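Local structure of aspartate-semialdehyde dehydrogenase 2 (Vibrio cholerae, 2R00) at residues E115-F120 with E329-D334. The protein catalyses the NADPH-dependent reductive dephosphorylation of L-aspartyl-4-phosphate to L-aspartate-semialdehyde, an early step in the synthesis of lysine and methionine. Numbering follows the deposited sequence.
Sequences EAIAEF and ELLVRD
Ile117 and Phe120 project from the segment 115-120, whose residues 115-119 are 3-10, onto Leu330 and Leu331, neighbours on the C-terminal helix 316-335. The CB of Ile117 already points at the helix, and both of its branches are used. With CG2 anti to the backbone N (chi1 of CG1 -65°), the short branch ends near Leu331, Ile117 CG2 lying 4.0 Å from Leu331 CD1. The longer branch runs out through CG1, extended (chi2 175°), to CD1; this terminal methyl of Ile117 sits 3.6 Å from CB of Leu330 and 4.0 Å from its CD2, the two side chains crossing at about a right angle. One isoleucine thus straddles two consecutive helix residues. Leu331 CD1 is shared: besides meeting Ile117, it rests over one face of the Phe120 ring as a CH-pi contact, 3.9 Å from the ring centroid and 16° off the normal, nearest to Phe120 CD2 at 3.7 Å. The ring edge receives the carbonyl O of Ile117 in its plane, while the backbone N of Phe120 donates to that same oxygen. Val91, at the start of strand 91-94, touches both Phe120 and Leu331, and Ile126 of strand 125-127 touches Ile117 and Phe120, so the contact packs the connection between these two strands and the last helix onto the last two strands at one side of the nucleotide-binding domain's sheet. Contact across the segments comes from aliphatic packing and one CH-pi contact, with no hydrogen bond or salt bridge between them.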
# COMPACT_ATOMS: atom_id res chain seq x y z
N GLU A 115 -6.96 -6.17 -30.13
CA GLU A 115 -8.11 -6.33 -31.02
C GLU A 115 -8.98 -5.07 -31.07
O GLU A 115 -9.58 -4.76 -32.11
CB GLU A 115 -8.99 -7.50 -30.59
CG GLU A 115 -8.82 -8.78 -31.40
CD GLU A 115 -10.11 -9.61 -31.46
OE1 GLU A 115 -10.60 -10.05 -30.39
OE2 GLU A 115 -10.64 -9.81 -32.59
N ALA A 116 -9.05 -4.37 -29.94
CA ALA A 116 -9.83 -3.14 -29.82
C ALA A 116 -9.37 -2.05 -30.79
O ALA A 116 -10.17 -1.17 -31.15
CB ALA A 116 -9.83 -2.63 -28.36
N ILE A 117 -8.11 -2.10 -31.21
CA ILE A 117 -7.55 -1.11 -32.14
C ILE A 117 -8.38 -0.96 -33.43
O ILE A 117 -8.42 0.12 -34.01
CB ILE A 117 -6.06 -1.40 -32.48
CG1 ILE A 117 -5.21 -1.25 -31.23
CG2 ILE A 117 -5.54 -0.46 -33.60
CD1 ILE A 117 -3.75 -1.62 -31.40
N ALA A 118 -9.06 -2.04 -33.84
CA ALA A 118 -9.89 -2.06 -35.05
C ALA A 118 -10.97 -0.99 -35.01
O ALA A 118 -11.38 -0.45 -36.05
CB ALA A 118 -10.51 -3.44 -35.25
N GLU A 119 -11.43 -0.69 -33.79
CA GLU A 119 -12.47 0.31 -33.57
C GLU A 119 -11.98 1.76 -33.76
O GLU A 119 -12.74 2.69 -33.52
CB GLU A 119 -13.10 0.15 -32.18
CG GLU A 119 -13.72 -1.21 -31.91
CD GLU A 119 -15.09 -1.41 -32.56
OE1 GLU A 119 -15.64 -0.47 -33.17
OE2 GLU A 119 -15.64 -2.54 -32.44
N PHE A 120 -10.72 1.94 -34.19
CA PHE A 120 -10.19 3.28 -34.47
C PHE A 120 -11.03 3.96 -35.54
O PHE A 120 -11.11 5.18 -35.58
CB PHE A 120 -8.72 3.23 -34.90
CG PHE A 120 -8.51 2.89 -36.37
CD1 PHE A 120 -8.46 3.90 -37.33
CD2 PHE A 120 -8.38 1.57 -36.77
CE1 PHE A 120 -8.27 3.59 -38.69
CE2 PHE A 120 -8.19 1.25 -38.12
CZ PHE A 120 -8.13 2.27 -39.08
N GLU A 329 2.26 1.07 -33.57
CA GLU A 329 2.94 -0.01 -34.25
C GLU A 329 1.93 -1.01 -34.78
O GLU A 329 2.01 -1.39 -35.94
CB GLU A 329 3.92 -0.69 -33.29
CG GLU A 329 5.17 0.12 -33.02
CD GLU A 329 6.01 -0.44 -31.89
OE1 GLU A 329 7.09 0.13 -31.63
OE2 GLU A 329 5.59 -1.42 -31.24
N LEU A 330 0.98 -1.40 -33.94
CA LEU A 330 -0.05 -2.36 -34.34
C LEU A 330 -1.03 -1.77 -35.35
O LEU A 330 -1.48 -2.46 -36.28
CB LEU A 330 -0.79 -2.88 -33.10
CG LEU A 330 -0.41 -4.23 -32.51
CD1 LEU A 330 1.06 -4.57 -32.66
CD2 LEU A 330 -0.84 -4.29 -31.04
N LEU A 331 -1.35 -0.50 -35.17
CA LEU A 331 -2.24 0.22 -36.07
C LEU A 331 -1.66 0.19 -37.49
O LEU A 331 -2.33 -0.20 -38.44
CB LEU A 331 -2.41 1.67 -35.58
CG LEU A 331 -3.27 2.62 -36.40
CD1 LEU A 331 -4.70 2.12 -36.48
CD2 LEU A 331 -3.22 4.01 -35.80
N VAL A 332 -0.40 0.59 -37.60
CA VAL A 332 0.37 0.62 -38.84
C VAL A 332 0.52 -0.76 -39.50
O VAL A 332 0.41 -0.89 -40.72
CB VAL A 332 1.77 1.25 -38.54
CG1 VAL A 332 2.91 0.53 -39.28
CG2 VAL A 332 1.74 2.75 -38.78
N ARG A 333 0.75 -1.78 -38.67
CA ARG A 333 0.97 -3.14 -39.13
C ARG A 333 -0.27 -3.74 -39.79
O ARG A 333 -0.20 -4.26 -40.91
CB ARG A 333 1.40 -4.02 -37.94
CG ARG A 333 2.04 -5.34 -38.32
CD ARG A 333 1.33 -6.50 -37.62
NE ARG A 333 1.90 -6.84 -36.32
CZ ARG A 333 1.27 -7.53 -35.38
NH1 ARG A 333 0.02 -7.94 -35.56
NH2 ARG A 333 1.89 -7.80 -34.24
N ASP A 334 -1.41 -3.64 -39.10
CA ASP A 334 -2.61 -4.39 -39.47
C ASP A 334 -3.70 -3.58 -40.18
O ASP A 334 -4.65 -4.17 -40.72
CB ASP A 334 -3.20 -5.07 -38.23
CG ASP A 334 -2.25 -6.06 -37.59
OD1 ASP A 334 -1.39 -6.63 -38.30
OD2 ASP A 334 -2.35 -6.29 -36.37